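Local coordinates for protein manganese lipoxygenase (PDB 5FX8) that oxidises linoleic and alpha-linolenic acids with molecular oxygen at a catalytic manganese centre, giving 11S- and 13R-hydroperoxy fatty acids, at residues A[58-63]-A[432-437]; A[51-56]-A[309-314]; A[65-70]-A[440-445]; A[303-308]-A[313-318]. All coordinates share one frame; numbering follows the deposited sequence.

In the fold
All four contacts lie on the same side of the chain's centre. Contacts 1 to 3 tie the N-terminal arm and helix 56-69 to helix 434-444 and the turn at 309-312. Contacts 1 and 3 join the same two helices at different points along them, each through an arginine-glutamate salt bridge. Contact 2 is the surface member: loop 51-56 meets the turn at 309-312 through a loose ion pair, and Asp53 also forms a salt bridge with Arg59 of contact 1. Contact 4, between 303-308 and 313-318, is fully buried and apolar. It packs the chain against itself around the turn, while its Arg306 reaches out to Glu442 of contact 3.

Contact 1: residues A[58-63]-A[432-437]; sequences ARNASI and RDYELQ. With NAG (2-acetamido-2-deoxy-beta-D-glucopyranose), chain E.
Glu435 pushes its carboxylate against the edge of the Arg59 guanidinium, the two chains crossing at about a right angle and the flat groups turned 38° apart. OE2 accepts a hydrogen bond from Arg59 NE at 2.9 Å, on its syn side and somewhat out of the carboxylate plane. A weaker bond runs from Arg59 NH2 to Glu435 OE1 at 3.3 Å. Arg59 gets there as a stretched chain, CG anti to the backbone N (chi1 -180°), which carries the guanidinium well away from its own helix. The same group also donates from NH2 to the carbonyl of Thr48 and pairs through NH1 with Asp53, so the N-terminal arm and helix 434-444 share one cation. The CD1 methyl of Ile63 packs beside the Glu435 carboxylate, 3.4 Å from OE2.

This is where helix 56-69 meets the first turn of helix 434-444, which Asp433 caps: its OD1 accepts from Leu436 N at 2.9 Å, the donor lying above the carboxylate plane.

The more exposed part of the contact belongs to a glycan. Asn60 ND2 is covalently bonded to C1 of N-acetylglucosamine, and the sugar lies over one face of the Tyr434 ring. Its C5 stands 3.6 Å from Tyr434 CD1, set toward the rim, an approach consistent with a CH-pi contact. The phenol hydroxyl, Tyr434 OH, makes a weak, long bond of 3.4 Å to Asn60 OD1, which comes in near the ring plane at its edge, leaving the face to the sugar.

Contact 2: residues A[51-56]-A[309-314]; sequences NNDPNQ and SDRHPV. Unlike the reference sequence in segment 51-56: Asn52 (reference Lys). With NAG (2-acetamido-2-deoxy-beta-D-glucopyranose), chain E.
The Asp53-Arg311 salt bridge is oddly turned: its carboxylate and guanidinium stand at 89° to each other, where a two-pronged pair would have them flat and side by side. Only OD2 of the aspartate bonds to Arg311. It lies 3.2 Å from Arg311 NH2, tilted out of the guanidinium plane, and takes a weak second bond from Arg311 NH1 at 3.4 Å. The pair links two type I beta turns at the surface: Asp53 to Gln56, leading into helix 56-69, and Ser309 to His312, leading into helix 313-321. Arg311 reaches across by folding at chi3 (-76°).

OD2 has a stronger partner in Arg59 on helix 56-69, so two arginines converge on one carboxylate oxygen and the Arg311 arm is the looser of the two. The other oxygen, Asp53 OD1, takes a weak bond from Asn55 N inside its own turn.

On the far side of loop 51-56, Gln56 turns to the glycan of Asn60. Its extended chain brings OE1 to the amide N2 of N-acetylglucosamine at 2.9 Å, while NE2 donates to the carbonyl of Pro50.

The second turn is tied up locally. Ser309 OG accepts from Arg311 N, 3.1 Å away, an ST turn. His312, held through NE2 by Asp433, caps the following helix with its other nitrogen: ND1 accepts from Val314 N at 3.1 Å, in the ring plane.

Contact 3: residues A[65-70]-A[440-445]; sequences RKRELF and IAEANG
A second salt bridge between helices 56-69 and 434-444, after Arg59-Glu435, joins the first near its C-terminal end to the last turn of the other: Arg67 meets Glu442. The side chains come from opposite directions, and the guanidinium edge meets the carboxylate, with the planes 88° apart. Arg67 NH1 bonds to Glu442 OE1 at 2.8 Å, nearly straight (165°). The oxygen lies in the guanidinium plane, but the donor approaches it from above the carboxylate plane. Arg67 NH2 adds a weak bond to the same OE1 at 3.4 Å. Both chains are bent, Arg67 at chi3 and Glu442 at chi2 (92°), and this turns the charged groups toward one another across backbones whose nearest CA atoms, those of Arg67 and Glu442, are 11.3 Å apart.

The other carboxylate oxygen, OE2, is held by Tyr72 OH and by Arg306 NE, so Glu442 sits among two arginines and a tyrosine, which should stabilise its negative charge. Arg67 NH1 also donates to Arg306 O. Both side chains touch Thr307 in the loop after helix 268-305, with strand 71-73 alongside and helix 86-124 packed against Lys66 and Leu69 of helix 56-69 and Phe70 just after it.

Contact 4: residues A[303-308]-A[313-318]; sequences AAFRTL and PVMGVL
Apolar packing carries this contact, with Met315 at its centre. CG leaves anti to the backbone N (chi1 -169°), and bends at chi2 and chi3 then fold the thioether against the end of the opposite helix. SD comes to rest 3.8 Å from Phe305 CA and equally near the carbonyl oxygen of Ala304. The CE methyl of Met315 reaches Phe305 CD1 at 4.1 Å, meeting the ring at its edge, close to the ring plane and not over a face. Leu308 comes in from the side of the backbone turn: its CB lies 4.0 Å from Met315 SD, while its CD1 rests against the backbone N of Met315 and touches Val314 CG1. One helical turn further on, Leu318 CD1 presses on the Ala304 methyl, CB, at 3.7 Å.

The contact closes an interhelical corner: the end of helix 268-305 and the loop after it pack on the start of helix 313-321. Further back along its length, helix 268-305 carries the manganese ligands His290 and His294. Trp439 of helix 434-444 packs on Ala304 and Thr307, and Phe415 of helix 396-420 covers Val314 and Val317.

Between the two segments there is packing alone; the hydrogen bonds lie within each segment or go to other parts of the chain. Ala304 O accepts from both Thr307 N and Leu308 N, the latter at 2.8 Å, and Thr307 OG1 donates to Ala303 O at 2.7 Å. The carbonyl oxygens of Phe305 and Leu308 accept from Lys66 NZ of helix 56-69, whose ammonium also makes a cation-pi contact with the Phe305 ring.

Contact 1: residues A[58-63]-A[432-437]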
# COMPACT_ATOMS: atom_id res chain seq x y z
N ALA A 58 -29.26 -20.01 19.09
CA ALA A 58 -28.05 -20.58 18.54
C ALA A 58 -27.10 -19.49 18.08
O ALA A 58 -25.88 -19.62 18.25
CB ALA A 58 -28.39 -21.50 17.39
N ARG A 59 -27.65 -18.43 17.47
CA ARG A 59 -26.86 -17.27 17.07
C ARG A 59 -26.15 -16.68 18.27
O ARG A 59 -24.93 -16.45 18.25
CB ARG A 59 -27.80 -16.26 16.40
CG ARG A 59 -27.19 -14.98 15.89
CD ARG A 59 -28.18 -14.25 14.99
NE ARG A 59 -27.67 -12.99 14.46
CZ ARG A 59 -28.00 -12.50 13.28
NH1 ARG A 59 -28.84 -13.16 12.51
NH2 ARG A 59 -27.49 -11.37 12.86
N ASN A 60 -26.88 -16.50 19.35
CA ASN A 60 -26.28 -16.11 20.61
C ASN A 60 -25.20 -17.10 21.05
O ASN A 60 -24.17 -16.69 21.60
CB ASN A 60 -27.38 -15.98 21.64
CG ASN A 60 -28.05 -14.62 21.61
OD1 ASN A 60 -27.67 -13.73 20.85
ND2 ASN A 60 -29.06 -14.45 22.47
N ALA A 61 -25.40 -18.39 20.84
CA ALA A 61 -24.40 -19.34 21.32
C ALA A 61 -23.10 -19.19 20.54
O ALA A 61 -22.00 -19.28 21.12
CB ALA A 61 -24.91 -20.77 21.24
N SER A 62 -23.19 -18.98 19.23
CA SER A 62 -21.96 -18.85 18.47
C SER A 62 -21.21 -17.60 18.88
O SER A 62 -19.98 -17.62 18.99
CB SER A 62 -22.27 -18.83 16.99
OG SER A 62 -22.97 -20.00 16.66
N ILE A 63 -21.93 -16.51 19.14
CA ILE A 63 -21.26 -15.32 19.65
C ILE A 63 -20.57 -15.62 20.98
O ILE A 63 -19.44 -15.20 21.23
CB ILE A 63 -22.24 -14.16 19.77
CG1 ILE A 63 -22.73 -13.78 18.38
CG2 ILE A 63 -21.58 -12.99 20.42
CD1 ILE A 63 -23.93 -12.93 18.39
N ARG A 432 -33.20 -1.92 18.61
CA ARG A 432 -33.52 -3.28 19.00
C ARG A 432 -32.59 -4.33 18.41
O ARG A 432 -32.86 -5.52 18.56
CB ARG A 432 -34.95 -3.60 18.60
CG ARG A 432 -35.95 -2.75 19.27
CD ARG A 432 -37.35 -3.12 18.89
NE ARG A 432 -38.05 -1.89 18.64
CZ ARG A 432 -38.43 -1.53 17.43
NH1 ARG A 432 -38.21 -2.36 16.43
NH2 ARG A 432 -39.05 -0.37 17.24
N ASP A 433 -31.54 -3.91 17.71
CA ASP A 433 -30.43 -4.77 17.26
C ASP A 433 -29.45 -4.87 18.43
O ASP A 433 -28.52 -4.07 18.56
CB ASP A 433 -29.78 -4.18 16.01
CG ASP A 433 -28.62 -5.01 15.47
OD1 ASP A 433 -28.11 -5.88 16.18
OD2 ASP A 433 -28.19 -4.79 14.32
N TYR A 434 -29.66 -5.86 19.30
CA TYR A 434 -28.84 -5.98 20.49
C TYR A 434 -27.40 -6.29 20.15
O TYR A 434 -26.50 -5.93 20.91
CB TYR A 434 -29.43 -7.02 21.46
CG TYR A 434 -29.59 -8.39 20.86
CD1 TYR A 434 -28.55 -9.28 20.84
CD2 TYR A 434 -30.80 -8.79 20.31
CE1 TYR A 434 -28.70 -10.49 20.30
CE2 TYR A 434 -30.95 -9.99 19.78
CZ TYR A 434 -29.90 -10.85 19.77
OH TYR A 434 -30.09 -12.09 19.21
N GLU A 435 -27.14 -6.89 18.99
CA GLU A 435 -25.76 -7.10 18.57
C GLU A 435 -25.06 -5.78 18.29
O GLU A 435 -23.94 -5.56 18.76
CB GLU A 435 -25.71 -8.04 17.36
CG GLU A 435 -26.13 -9.46 17.70
CD GLU A 435 -26.17 -10.39 16.52
OE1 GLU A 435 -25.87 -9.98 15.40
OE2 GLU A 435 -26.52 -11.56 16.72
N LEU A 436 -25.70 -4.88 17.54
CA LEU A 436 -25.10 -3.57 17.29
C LEU A 436 -24.87 -2.80 18.59
O LEU A 436 -23.80 -2.21 18.80
CB LEU A 436 -25.98 -2.75 16.36
CG LEU A 436 -25.42 -1.37 16.03
CD1 LEU A 436 -24.33 -1.53 15.04
CD2 LEU A 436 -26.52 -0.60 15.44
N GLN A 437 -25.87 -2.79 19.46
CA GLN A 437 -25.74 -2.10 20.73
C GLN A 437 -24.67 -2.73 21.60
O GLN A 437 -23.97 -2.03 22.33
CB GLN A 437 -27.08 -2.09 21.47
CG GLN A 437 -28.23 -1.37 20.75
CD GLN A 437 -27.93 0.04 20.19
OE1 GLN A 437 -27.26 0.86 20.80
NE2 GLN A 437 -28.49 0.33 19.04
C1 NAG E . -29.85 -13.26 22.69
C2 NAG E . -31.17 -13.59 23.40
C3 NAG E . -31.92 -12.31 23.77
C4 NAG E . -31.00 -11.35 24.52
C5 NAG E . -29.75 -11.12 23.69
C6 NAG E . -28.75 -10.23 24.37
C7 NAG E . -32.34 -15.69 22.84
C8 NAG E . -33.26 -16.36 21.85
N2 NAG E . -32.01 -14.42 22.56
O3 NAG E . -33.08 -12.62 24.53
O4 NAG E . -31.64 -10.10 24.72
O5 NAG E . -29.10 -12.37 23.47
O6 NAG E . -28.31 -10.82 25.58
O7 NAG E . -31.92 -16.26 23.82

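Contact 2: residues A[51-56]-A[309-314]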
# COMPACT_ATOMS: atom_id res chain seq x y z
N ASN A 51 -32.86 -9.25 15.03
CA ASN A 51 -34.19 -8.86 15.50
C ASN A 51 -35.23 -9.94 15.24
O ASN A 51 -35.92 -10.38 16.17
CB ASN A 51 -34.58 -7.54 14.82
CG ASN A 51 -33.46 -6.50 14.86
OD1 ASN A 51 -32.28 -6.84 14.73
ND2 ASN A 51 -33.81 -5.22 15.05
N ASN A 52 -35.32 -10.44 14.02
CA ASN A 52 -36.39 -11.39 13.74
C ASN A 52 -35.88 -12.74 13.26
O ASN A 52 -36.40 -13.31 12.30
CB ASN A 52 -37.34 -10.80 12.74
CG ASN A 52 -38.02 -9.63 13.31
OD1 ASN A 52 -38.77 -9.74 14.25
ND2 ASN A 52 -37.74 -8.48 12.76
N ASP A 53 -34.87 -13.24 13.94
CA ASP A 53 -34.19 -14.44 13.57
C ASP A 53 -34.73 -15.60 14.40
O ASP A 53 -34.67 -15.53 15.63
CB ASP A 53 -32.70 -14.25 13.80
CG ASP A 53 -31.88 -15.33 13.22
OD1 ASP A 53 -32.41 -16.42 12.96
OD2 ASP A 53 -30.68 -15.13 13.04
N PRO A 54 -35.25 -16.66 13.79
CA PRO A 54 -35.79 -17.76 14.60
C PRO A 54 -34.72 -18.42 15.43
O PRO A 54 -34.93 -18.69 16.61
CB PRO A 54 -36.34 -18.74 13.56
CG PRO A 54 -36.44 -18.01 12.36
CD PRO A 54 -35.41 -16.94 12.36
N ASN A 55 -33.58 -18.66 14.84
CA ASN A 55 -32.47 -19.31 15.51
C ASN A 55 -31.66 -18.38 16.38
O ASN A 55 -30.45 -18.50 16.50
CB ASN A 55 -31.61 -19.98 14.44
CG ASN A 55 -32.44 -20.82 13.53
OD1 ASN A 55 -32.58 -20.54 12.35
ND2 ASN A 55 -33.06 -21.84 14.09
N GLN A 56 -32.33 -17.47 17.05
CA GLN A 56 -31.62 -16.47 17.82
C GLN A 56 -30.81 -17.08 18.97
O GLN A 56 -29.77 -16.55 19.34
CB GLN A 56 -32.63 -15.43 18.29
CG GLN A 56 -32.07 -14.24 18.98
CD GLN A 56 -33.13 -13.19 19.31
OE1 GLN A 56 -33.57 -13.08 20.45
NE2 GLN A 56 -33.53 -12.42 18.32
N SER A 309 -22.88 -11.11 15.26
CA SER A 309 -22.86 -12.45 14.71
C SER A 309 -22.05 -12.46 13.43
O SER A 309 -21.96 -11.47 12.72
CB SER A 309 -24.28 -12.93 14.44
OG SER A 309 -24.32 -14.20 13.83
N ASP A 310 -21.47 -13.60 13.12
CA ASP A 310 -20.88 -13.72 11.81
C ASP A 310 -21.92 -13.50 10.69
O ASP A 310 -21.55 -13.09 9.59
CB ASP A 310 -20.18 -15.06 11.70
CG ASP A 310 -18.87 -15.12 12.49
OD1 ASP A 310 -18.22 -14.07 12.80
OD2 ASP A 310 -18.46 -16.25 12.79
N ARG A 311 -23.21 -13.72 10.96
CA ARG A 311 -24.23 -13.53 9.94
C ARG A 311 -24.83 -12.13 9.93
O ARG A 311 -25.69 -11.85 9.12
CB ARG A 311 -25.35 -14.57 10.09
CG ARG A 311 -24.84 -15.99 10.02
CD ARG A 311 -25.96 -17.02 10.04
NE ARG A 311 -26.59 -17.25 11.35
CZ ARG A 311 -27.86 -16.99 11.62
NH1 ARG A 311 -28.66 -16.48 10.69
NH2 ARG A 311 -28.35 -17.24 12.82
N HIS A 312 -24.36 -11.27 10.79
CA HIS A 312 -24.79 -9.88 10.79
C HIS A 312 -24.23 -9.13 9.58
O HIS A 312 -23.03 -9.22 9.30
CB HIS A 312 -24.32 -9.22 12.05
CG HIS A 312 -25.03 -7.96 12.37
ND1 HIS A 312 -24.99 -6.86 11.57
CD2 HIS A 312 -25.81 -7.63 13.42
CE1 HIS A 312 -25.70 -5.89 12.10
NE2 HIS A 312 -26.21 -6.34 13.23
N PRO A 313 -25.06 -8.38 8.85
CA PRO A 313 -24.56 -7.70 7.63
C PRO A 313 -23.43 -6.70 7.86
O PRO A 313 -22.56 -6.50 6.99
CB PRO A 313 -25.83 -7.01 7.09
CG PRO A 313 -26.93 -7.84 7.64
CD PRO A 313 -26.52 -8.27 8.98
N VAL A 314 -23.43 -6.06 9.02
CA VAL A 314 -22.36 -5.12 9.32
C VAL A 314 -21.05 -5.87 9.59
O VAL A 314 -19.97 -5.40 9.22
CB VAL A 314 -22.76 -4.22 10.50
CG1 VAL A 314 -21.64 -3.35 10.87
CG2 VAL A 314 -23.92 -3.38 10.11
C1 NAG E . -29.85 -13.26 22.69
C2 NAG E . -31.17 -13.59 23.40
C3 NAG E . -31.92 -12.31 23.77
C4 NAG E . -31.00 -11.35 24.52
C5 NAG E . -29.75 -11.12 23.69
C6 NAG E . -28.75 -10.23 24.37
C7 NAG E . -32.34 -15.69 22.84
C8 NAG E . -33.26 -16.36 21.85
N2 NAG E . -32.01 -14.42 22.56
O3 NAG E . -33.08 -12.62 24.53
O4 NAG E . -31.64 -10.10 24.72
O5 NAG E . -29.10 -12.37 23.47
O6 NAG E . -28.31 -10.82 25.58
O7 NAG E . -31.92 -16.26 23.82

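Contact 3: residues A[65-70]-A[440-445]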
# COMPACT_ATOMS: atom_id res chain seq x y z
N ARG A 65 -19.32 -18.29 22.03
CA ARG A 65 -18.13 -19.09 21.84
C ARG A 65 -17.00 -18.31 21.15
O ARG A 65 -15.83 -18.50 21.49
CB ARG A 65 -18.48 -20.35 21.07
CG ARG A 65 -17.32 -21.29 20.92
CD ARG A 65 -17.46 -22.59 21.71
NE ARG A 65 -16.31 -23.47 21.46
CZ ARG A 65 -16.20 -24.29 20.42
NH1 ARG A 65 -17.17 -24.36 19.51
NH2 ARG A 65 -15.12 -25.04 20.28
N LYS A 66 -17.33 -17.40 20.23
CA LYS A 66 -16.33 -16.44 19.78
C LYS A 66 -15.74 -15.66 20.95
O LYS A 66 -14.55 -15.36 20.96
CB LYS A 66 -16.93 -15.47 18.77
CG LYS A 66 -17.12 -16.06 17.39
CD LYS A 66 -17.17 -14.99 16.31
CE LYS A 66 -18.36 -14.10 16.50
NZ LYS A 66 -18.50 -13.05 15.47
N ARG A 67 -16.57 -15.28 21.92
CA ARG A 67 -16.03 -14.50 23.04
C ARG A 67 -15.14 -15.31 23.96
O ARG A 67 -14.41 -14.72 24.77
CB ARG A 67 -17.15 -13.86 23.85
CG ARG A 67 -17.88 -12.79 23.09
CD ARG A 67 -19.18 -12.32 23.76
NE ARG A 67 -18.88 -11.61 24.98
CZ ARG A 67 -18.63 -10.32 25.06
NH1 ARG A 67 -18.65 -9.56 23.98
NH2 ARG A 67 -18.36 -9.78 26.23
N GLU A 68 -15.16 -16.63 23.87
CA GLU A 68 -14.22 -17.39 24.68
C GLU A 68 -12.88 -17.59 23.99
O GLU A 68 -11.90 -17.88 24.66
CB GLU A 68 -14.79 -18.75 25.05
CG GLU A 68 -15.81 -18.72 26.17
CD GLU A 68 -16.44 -20.08 26.46
OE1 GLU A 68 -16.96 -20.75 25.52
OE2 GLU A 68 -16.42 -20.48 27.64
N LEU A 69 -12.81 -17.44 22.69
CA LEU A 69 -11.63 -17.82 21.96
C LEU A 69 -10.95 -16.65 21.26
O LEU A 69 -9.80 -16.81 20.83
CB LEU A 69 -11.97 -18.90 20.93
CG LEU A 69 -12.77 -20.10 21.43
CD1 LEU A 69 -13.14 -21.02 20.30
CD2 LEU A 69 -11.94 -20.82 22.38
N PHE A 70 -11.61 -15.50 21.14
CA PHE A 70 -11.03 -14.32 20.51
C PHE A 70 -10.93 -13.23 21.56
O PHE A 70 -11.92 -12.58 21.90
CB PHE A 70 -11.87 -13.92 19.33
CG PHE A 70 -11.36 -12.78 18.55
CD1 PHE A 70 -11.59 -11.47 18.96
CD2 PHE A 70 -10.75 -12.99 17.34
CE1 PHE A 70 -11.16 -10.40 18.18
CE2 PHE A 70 -10.32 -11.94 16.56
CZ PHE A 70 -10.53 -10.64 16.98
N ILE A 440 -21.36 -1.46 20.46
CA ILE A 440 -21.02 -0.11 20.91
C ILE A 440 -20.59 -0.13 22.37
O ILE A 440 -19.61 0.50 22.76
CB ILE A 440 -22.20 0.84 20.69
CG1 ILE A 440 -22.66 0.75 19.24
CG2 ILE A 440 -21.80 2.25 21.02
CD1 ILE A 440 -21.63 1.12 18.27
N ALA A 441 -21.32 -0.87 23.20
CA ALA A 441 -20.95 -0.99 24.60
C ALA A 441 -19.57 -1.64 24.75
O ALA A 441 -18.75 -1.22 25.58
CB ALA A 441 -22.03 -1.78 25.33
N GLU A 442 -19.29 -2.67 23.96
CA GLU A 442 -18.02 -3.37 23.98
C GLU A 442 -16.88 -2.45 23.55
O GLU A 442 -15.78 -2.51 24.12
CB GLU A 442 -18.11 -4.58 23.05
CG GLU A 442 -16.86 -5.39 22.84
CD GLU A 442 -16.71 -6.55 23.82
OE1 GLU A 442 -17.73 -6.95 24.42
OE2 GLU A 442 -15.58 -7.07 23.97
N ALA A 443 -17.12 -1.63 22.53
CA ALA A 443 -16.11 -0.69 22.10
C ALA A 443 -15.81 0.28 23.21
O ALA A 443 -14.64 0.52 23.53
CB ALA A 443 -16.57 0.06 20.86
N ASN A 444 -16.85 0.84 23.81
CA ASN A 444 -16.63 1.86 24.82
C ASN A 444 -16.06 1.29 26.10
O ASN A 444 -15.46 2.04 26.87
CB ASN A 444 -17.92 2.59 25.09
CG ASN A 444 -18.26 3.57 24.02
OD1 ASN A 444 -17.57 4.58 23.86
ND2 ASN A 444 -19.31 3.29 23.27
N GLY A 445 -16.21 -0.01 26.34
CA GLY A 445 -15.83 -0.59 27.60
C GLY A 445 -14.59 -1.44 27.55
O GLY A 445 -13.48 -0.95 27.68

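Contact 4: residues A[303-308]-A[313-318]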
# COMPACT_ATOMS: atom_id res chain seq x y z
N ALA A 303 -13.77 -5.36 18.70
CA ALA A 303 -14.97 -5.21 19.48
C ALA A 303 -16.18 -5.72 18.71
O ALA A 303 -17.03 -6.43 19.27
CB ALA A 303 -15.10 -3.74 19.90
N ALA A 304 -16.24 -5.46 17.39
CA ALA A 304 -17.35 -5.97 16.59
C ALA A 304 -17.34 -7.49 16.51
O ALA A 304 -18.38 -8.13 16.66
CB ALA A 304 -17.34 -5.38 15.18
N PHE A 305 -16.18 -8.09 16.26
CA PHE A 305 -16.13 -9.55 16.11
C PHE A 305 -16.56 -10.25 17.39
O PHE A 305 -17.19 -11.31 17.34
CB PHE A 305 -14.72 -9.97 15.71
CG PHE A 305 -14.61 -11.38 15.22
CD1 PHE A 305 -15.04 -11.72 13.96
CD2 PHE A 305 -14.01 -12.35 16.00
CE1 PHE A 305 -14.91 -13.00 13.51
CE2 PHE A 305 -13.86 -13.63 15.56
CZ PHE A 305 -14.30 -13.96 14.33
N ARG A 306 -16.27 -9.66 18.54
CA ARG A 306 -16.72 -10.19 19.82
C ARG A 306 -18.21 -9.99 20.12
O ARG A 306 -18.65 -10.44 21.18
CB ARG A 306 -15.89 -9.56 20.94
CG ARG A 306 -14.44 -9.98 20.89
CD ARG A 306 -13.70 -9.46 22.05
NE ARG A 306 -14.47 -9.60 23.27
CZ ARG A 306 -14.45 -10.67 24.06
NH1 ARG A 306 -13.67 -11.70 23.78
NH2 ARG A 306 -15.20 -10.68 25.15
N THR A 307 -19.00 -9.37 19.25
CA THR A 307 -20.37 -8.99 19.63
C THR A 307 -21.39 -9.18 18.51
O THR A 307 -22.52 -9.59 18.78
CB THR A 307 -20.43 -7.52 20.07
OG1 THR A 307 -19.76 -6.69 19.11
CG2 THR A 307 -19.87 -7.30 21.45
N LEU A 308 -21.03 -8.85 17.27
CA LEU A 308 -21.90 -9.10 16.14
C LEU A 308 -21.76 -10.55 15.69
O LEU A 308 -20.67 -11.12 15.70
CB LEU A 308 -21.56 -8.20 14.96
CG LEU A 308 -21.36 -6.73 15.22
CD1 LEU A 308 -20.95 -6.06 13.95
CD2 LEU A 308 -22.64 -6.19 15.71
N PRO A 313 -25.06 -8.38 8.85
CA PRO A 313 -24.56 -7.70 7.63
C PRO A 313 -23.43 -6.70 7.86
O PRO A 313 -22.56 -6.50 6.99
CB PRO A 313 -25.83 -7.01 7.09
CG PRO A 313 -26.93 -7.84 7.64
CD PRO A 313 -26.52 -8.27 8.98
N VAL A 314 -23.43 -6.06 9.02
CA VAL A 314 -22.36 -5.12 9.32
C VAL A 314 -21.05 -5.87 9.59
O VAL A 314 -19.97 -5.40 9.22
CB VAL A 314 -22.76 -4.22 10.50
CG1 VAL A 314 -21.64 -3.35 10.87
CG2 VAL A 314 -23.92 -3.38 10.11
N MET A 315 -21.14 -7.05 10.21
CA MET A 315 -19.96 -7.88 10.42
C MET A 315 -19.31 -8.24 9.10
O MET A 315 -18.09 -8.26 9.00
CB MET A 315 -20.32 -9.15 11.18
CG MET A 315 -19.11 -9.95 11.68
SD MET A 315 -18.22 -9.05 12.95
CE MET A 315 -16.75 -8.52 12.13
N GLY A 316 -20.12 -8.55 8.09
CA GLY A 316 -19.57 -8.91 6.80
C GLY A 316 -18.89 -7.75 6.09
O GLY A 316 -17.84 -7.93 5.49
N VAL A 317 -19.47 -6.55 6.18
CA VAL A 317 -18.79 -5.41 5.58
C VAL A 317 -17.51 -5.05 6.36
O VAL A 317 -16.47 -4.70 5.76
CB VAL A 317 -19.78 -4.25 5.45
CG1 VAL A 317 -19.13 -2.96 5.08
CG2 VAL A 317 -20.77 -4.61 4.40
N LEU A 318 -17.53 -5.15 7.69
CA LEU A 318 -16.32 -4.86 8.44
C LEU A 318 -15.23 -5.87 8.13
O LEU A 318 -14.07 -5.50 7.92
CB LEU A 318 -16.61 -4.82 9.93
CG LEU A 318 -17.31 -3.58 10.46
CD1 LEU A 318 -17.50 -3.75 11.91
CD2 LEU A 318 -16.54 -2.35 10.21